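Local atomic coordinates of periplasmic binding protein (Sulfurospirillum deleyianum, PDB entry 4PAG), a protein that probably serves as the solute-binding component of an ABC transporter, capturing a substrate, perhaps an iron complex or a cobalamin, for import. Residues G72-A84 and L101-S113. Numbering follows the deposited sequence.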
# COMPACT_ATOMS: atom_id res chain seq x y z
N GLY A 72 10.93 5.78 13.35
CA GLY A 72 11.01 4.34 13.15
C GLY A 72 9.65 3.69 13.24
O GLY A 72 8.62 4.36 13.32
N GLY A 73 9.63 2.37 13.24
CA GLY A 73 8.38 1.62 13.25
C GLY A 73 8.61 0.13 13.23
O GLY A 73 9.75 -0.34 13.14
N TRP A 74 7.50 -0.61 13.32
CA TRP A 74 7.52 -2.07 13.30
C TRP A 74 7.13 -2.53 11.90
O TRP A 74 5.94 -2.66 11.59
CB TRP A 74 6.52 -2.63 14.31
CG TRP A 74 6.84 -2.36 15.75
CD1 TRP A 74 7.55 -3.17 16.59
CD2 TRP A 74 6.41 -1.25 16.53
NE1 TRP A 74 7.60 -2.61 17.85
CE2 TRP A 74 6.91 -1.43 17.84
CE3 TRP A 74 5.66 -0.10 16.26
CZ2 TRP A 74 6.69 -0.51 18.87
CZ3 TRP A 74 5.44 0.82 17.29
CH2 TRP A 74 5.95 0.60 18.58
N HIS A 75 8.13 -2.75 11.06
CA HIS A 75 7.93 -3.21 9.68
C HIS A 75 9.29 -3.55 9.05
O HIS A 75 10.34 -3.25 9.63
CB HIS A 75 7.19 -2.15 8.84
CG HIS A 75 7.87 -0.82 8.84
ND1 HIS A 75 8.50 -0.31 7.72
CD2 HIS A 75 8.06 0.08 9.83
CE1 HIS A 75 9.03 0.86 8.02
NE2 HIS A 75 8.78 1.12 9.29
N GLY A 76 9.26 -4.18 7.88
CA GLY A 76 10.47 -4.69 7.23
C GLY A 76 11.60 -3.68 7.12
O GLY A 76 11.40 -2.54 6.68
N ASN A 77 12.80 -4.10 7.54
CA ASN A 77 14.01 -3.27 7.45
C ASN A 77 13.93 -1.99 8.30
O ASN A 77 14.54 -0.97 7.97
CB ASN A 77 14.31 -2.92 5.99
CG ASN A 77 14.45 -4.15 5.12
OD1 ASN A 77 13.61 -4.41 4.25
ND2 ASN A 77 15.50 -4.92 5.35
N ASN A 78 13.18 -2.06 9.40
CA ASN A 78 13.09 -0.94 10.34
C ASN A 78 12.81 -1.44 11.77
O ASN A 78 12.42 -2.59 11.98
CB ASN A 78 12.00 0.05 9.88
CG ASN A 78 12.37 1.50 10.15
OD1 ASN A 78 13.38 1.80 10.77
ND2 ASN A 78 11.54 2.41 9.66
N ILE A 79 13.03 -0.55 12.73
CA ILE A 79 12.82 -0.83 14.16
C ILE A 79 12.31 0.47 14.79
O ILE A 79 12.64 1.55 14.31
CB ILE A 79 14.15 -1.30 14.81
CG1 ILE A 79 13.93 -1.75 16.25
CG2 ILE A 79 15.22 -0.21 14.72
CD1 ILE A 79 15.13 -2.42 16.89
N PRO A 80 11.47 0.39 15.85
CA PRO A 80 10.96 1.63 16.44
C PRO A 80 11.97 2.37 17.33
O PRO A 80 12.77 1.73 18.00
CB PRO A 80 9.78 1.16 17.28
CG PRO A 80 10.15 -0.22 17.67
CD PRO A 80 10.81 -0.79 16.44
N ASN A 81 11.90 3.69 17.34
CA ASN A 81 12.62 4.51 18.32
C ASN A 81 11.75 4.67 19.56
O ASN A 81 11.05 5.67 19.72
CB ASN A 81 12.99 5.87 17.72
CG ASN A 81 13.95 6.66 18.59
OD1 ASN A 81 14.10 6.40 19.79
ND2 ASN A 81 14.59 7.64 17.99
N LEU A 82 11.80 3.67 20.44
CA LEU A 82 10.90 3.61 21.60
C LEU A 82 11.02 4.82 22.54
O LEU A 82 10.01 5.36 23.00
CB LEU A 82 11.12 2.29 22.36
CG LEU A 82 10.79 1.01 21.57
CD1 LEU A 82 11.02 -0.26 22.39
CD2 LEU A 82 9.35 1.03 21.06
N GLU A 83 12.25 5.26 22.80
CA GLU A 83 12.49 6.40 23.69
C GLU A 83 11.86 7.67 23.11
O GLU A 83 11.23 8.43 23.83
CB GLU A 83 13.99 6.62 23.92
CG GLU A 83 14.73 5.47 24.58
CD GLU A 83 15.29 4.43 23.60
OE1 GLU A 83 14.78 4.33 22.45
OE2 GLU A 83 16.23 3.71 23.98
N ALA A 84 12.04 7.88 21.81
CA ALA A 84 11.51 9.06 21.13
C ALA A 84 9.98 9.03 21.05
O ALA A 84 9.32 10.04 21.26
CB ALA A 84 12.11 9.17 19.74
N LEU A 101 3.91 -9.42 12.46
CA LEU A 101 4.35 -8.25 13.25
C LEU A 101 3.77 -8.14 14.67
O LEU A 101 4.31 -7.41 15.49
CB LEU A 101 4.05 -6.94 12.50
CG LEU A 101 4.85 -6.76 11.20
CD1 LEU A 101 4.36 -5.56 10.41
CD2 LEU A 101 6.33 -6.64 11.48
N ASN A 102 2.68 -8.86 14.95
CA ASN A 102 1.92 -8.61 16.19
C ASN A 102 2.70 -8.92 17.47
O ASN A 102 2.53 -8.21 18.46
CB ASN A 102 0.58 -9.38 16.18
CG ASN A 102 -0.45 -8.77 15.24
OD1 ASN A 102 -0.36 -7.59 14.88
ND2 ASN A 102 -1.43 -9.56 14.86
N GLU A 103 3.54 -9.95 17.45
CA GLU A 103 4.28 -10.36 18.66
C GLU A 103 5.21 -9.25 19.14
O GLU A 103 5.08 -8.75 20.26
CB GLU A 103 5.09 -11.65 18.41
CG GLU A 103 5.80 -12.18 19.65
CD GLU A 103 6.59 -13.47 19.41
OE1 GLU A 103 6.84 -13.84 18.25
OE2 GLU A 103 6.99 -14.11 20.41
N LYS A 104 6.14 -8.86 18.27
CA LYS A 104 7.12 -7.82 18.58
C LYS A 104 6.44 -6.50 18.93
O LYS A 104 6.87 -5.79 19.85
CB LYS A 104 8.08 -7.65 17.40
CG LYS A 104 9.03 -6.46 17.49
CD LYS A 104 10.38 -6.83 18.08
CE LYS A 104 11.26 -5.61 18.32
NZ LYS A 104 11.27 -4.62 17.19
N THR A 105 5.39 -6.16 18.19
CA THR A 105 4.65 -4.93 18.43
C THR A 105 4.05 -4.94 19.84
O THR A 105 4.19 -3.97 20.59
CB THR A 105 3.51 -4.71 17.39
OG1 THR A 105 4.05 -4.62 16.06
CG2 THR A 105 2.77 -3.42 17.69
N ALA A 106 3.40 -6.05 20.20
CA ALA A 106 2.75 -6.16 21.52
C ALA A 106 3.76 -6.08 22.66
O ALA A 106 3.51 -5.41 23.67
CB ALA A 106 1.95 -7.45 21.61
N LYS A 107 4.89 -6.77 22.51
CA LYS A 107 6.01 -6.69 23.46
C LYS A 107 6.44 -5.24 23.71
O LYS A 107 6.48 -4.79 24.86
CB LYS A 107 7.24 -7.44 22.93
CG LYS A 107 7.16 -8.96 22.88
CD LYS A 107 8.56 -9.53 22.63
CE LYS A 107 8.58 -10.74 21.70
NZ LYS A 107 7.95 -11.95 22.29
N ASP A 108 6.79 -4.54 22.64
CA ASP A 108 7.34 -3.18 22.75
C ASP A 108 6.32 -2.16 23.24
O ASP A 108 6.68 -1.22 23.95
CB ASP A 108 7.89 -2.71 21.40
CG ASP A 108 9.12 -3.48 20.96
OD1 ASP A 108 9.67 -4.27 21.76
OD2 ASP A 108 9.54 -3.30 19.80
N LEU A 109 5.06 -2.32 22.85
CA LEU A 109 4.00 -1.43 23.31
C LEU A 109 3.81 -1.54 24.82
O LEU A 109 3.51 -0.54 25.48
CB LEU A 109 2.67 -1.74 22.62
CG LEU A 109 2.51 -1.31 21.16
CD1 LEU A 109 1.18 -1.84 20.67
CD2 LEU A 109 2.61 0.19 20.95
N ALA A 110 3.96 -2.75 25.37
CA ALA A 110 3.89 -2.96 26.82
C ALA A 110 4.95 -2.12 27.53
O ALA A 110 4.69 -1.48 28.54
CB ALA A 110 4.05 -4.43 27.16
N ARG A 111 6.15 -2.15 26.97
CA ARG A 111 7.27 -1.37 27.49
C ARG A 111 6.99 0.13 27.47
O ARG A 111 7.30 0.84 28.43
CB ARG A 111 8.50 -1.70 26.67
CG ARG A 111 9.77 -0.98 27.08
CD ARG A 111 10.88 -1.50 26.20
NE ARG A 111 12.02 -0.60 26.20
CZ ARG A 111 13.08 -0.75 25.42
NH1 ARG A 111 13.15 -1.77 24.56
NH2 ARG A 111 14.07 0.13 25.48
N ILE A 112 6.39 0.60 26.37
CA ILE A 112 6.08 2.01 26.16
C ILE A 112 4.95 2.51 27.05
O ILE A 112 5.00 3.64 27.54
CB ILE A 112 5.70 2.28 24.67
CG1 ILE A 112 6.92 2.12 23.77
CG2 ILE A 112 5.09 3.66 24.48
CD1 ILE A 112 8.10 2.99 24.16
N SER A 113 3.92 1.68 27.24
CA SER A 113 2.78 2.03 28.09
C SER A 113 2.02 3.27 27.60
O SER A 113 1.68 4.16 28.37
CB SER A 113 3.24 2.17 29.56
OG SER A 113 2.25 2.77 30.38
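W74 lays its indole against one side of helix 99-112, and its NE1 donates a hydrogen bond to D108 OD2 (2.8 Å, N-H...O angle 155°). The oxygen is met on its anti side, with the indole and carboxylate planes 40° apart. T105 backs one ring face: its CA makes a CH-pi contact 4.0 Å from the centroid of the five-membered ring. P80 CG lies over the opposite face, completing a sandwich. At the ring edge, K104 CG approaches W74 CD1 at 3.7 Å. Tryptophan suits this place, joining a broad apolar surface to one N-H that can pair with the D108 carboxylate.

The K104 chain bends at chi2 (94°) and chi4, bringing NZ to D108 for a salt bridge with OD2 (3.4 Å), so indole and ammonium share one oxygen. A phenylalanine in place of W74 would probably leave D108 OD2 without its indole donor and open a gap beside D108 CB and L109 CD2. T105 OG1 bonds to L101 O, which fixes the hydroxyl close to W74 CG.

Farther along, L82 CB packs on I112 CD1 (3.6 Å), while L82 CD1 rests over a face of the R111 guanidinium, 3.4 Å from NH1; a branched apolar residue can serve both neighbours. N81 caps the helix that L82 begins, its OD1 accepting from A84 N.

In this periplasmic binding protein family region, the loop entering helix 82-88 meets the helix after strand 92-96; W74 bonds through its backbone to S26, I112 meets L86, and L101, T105 and L109 rest on that strand.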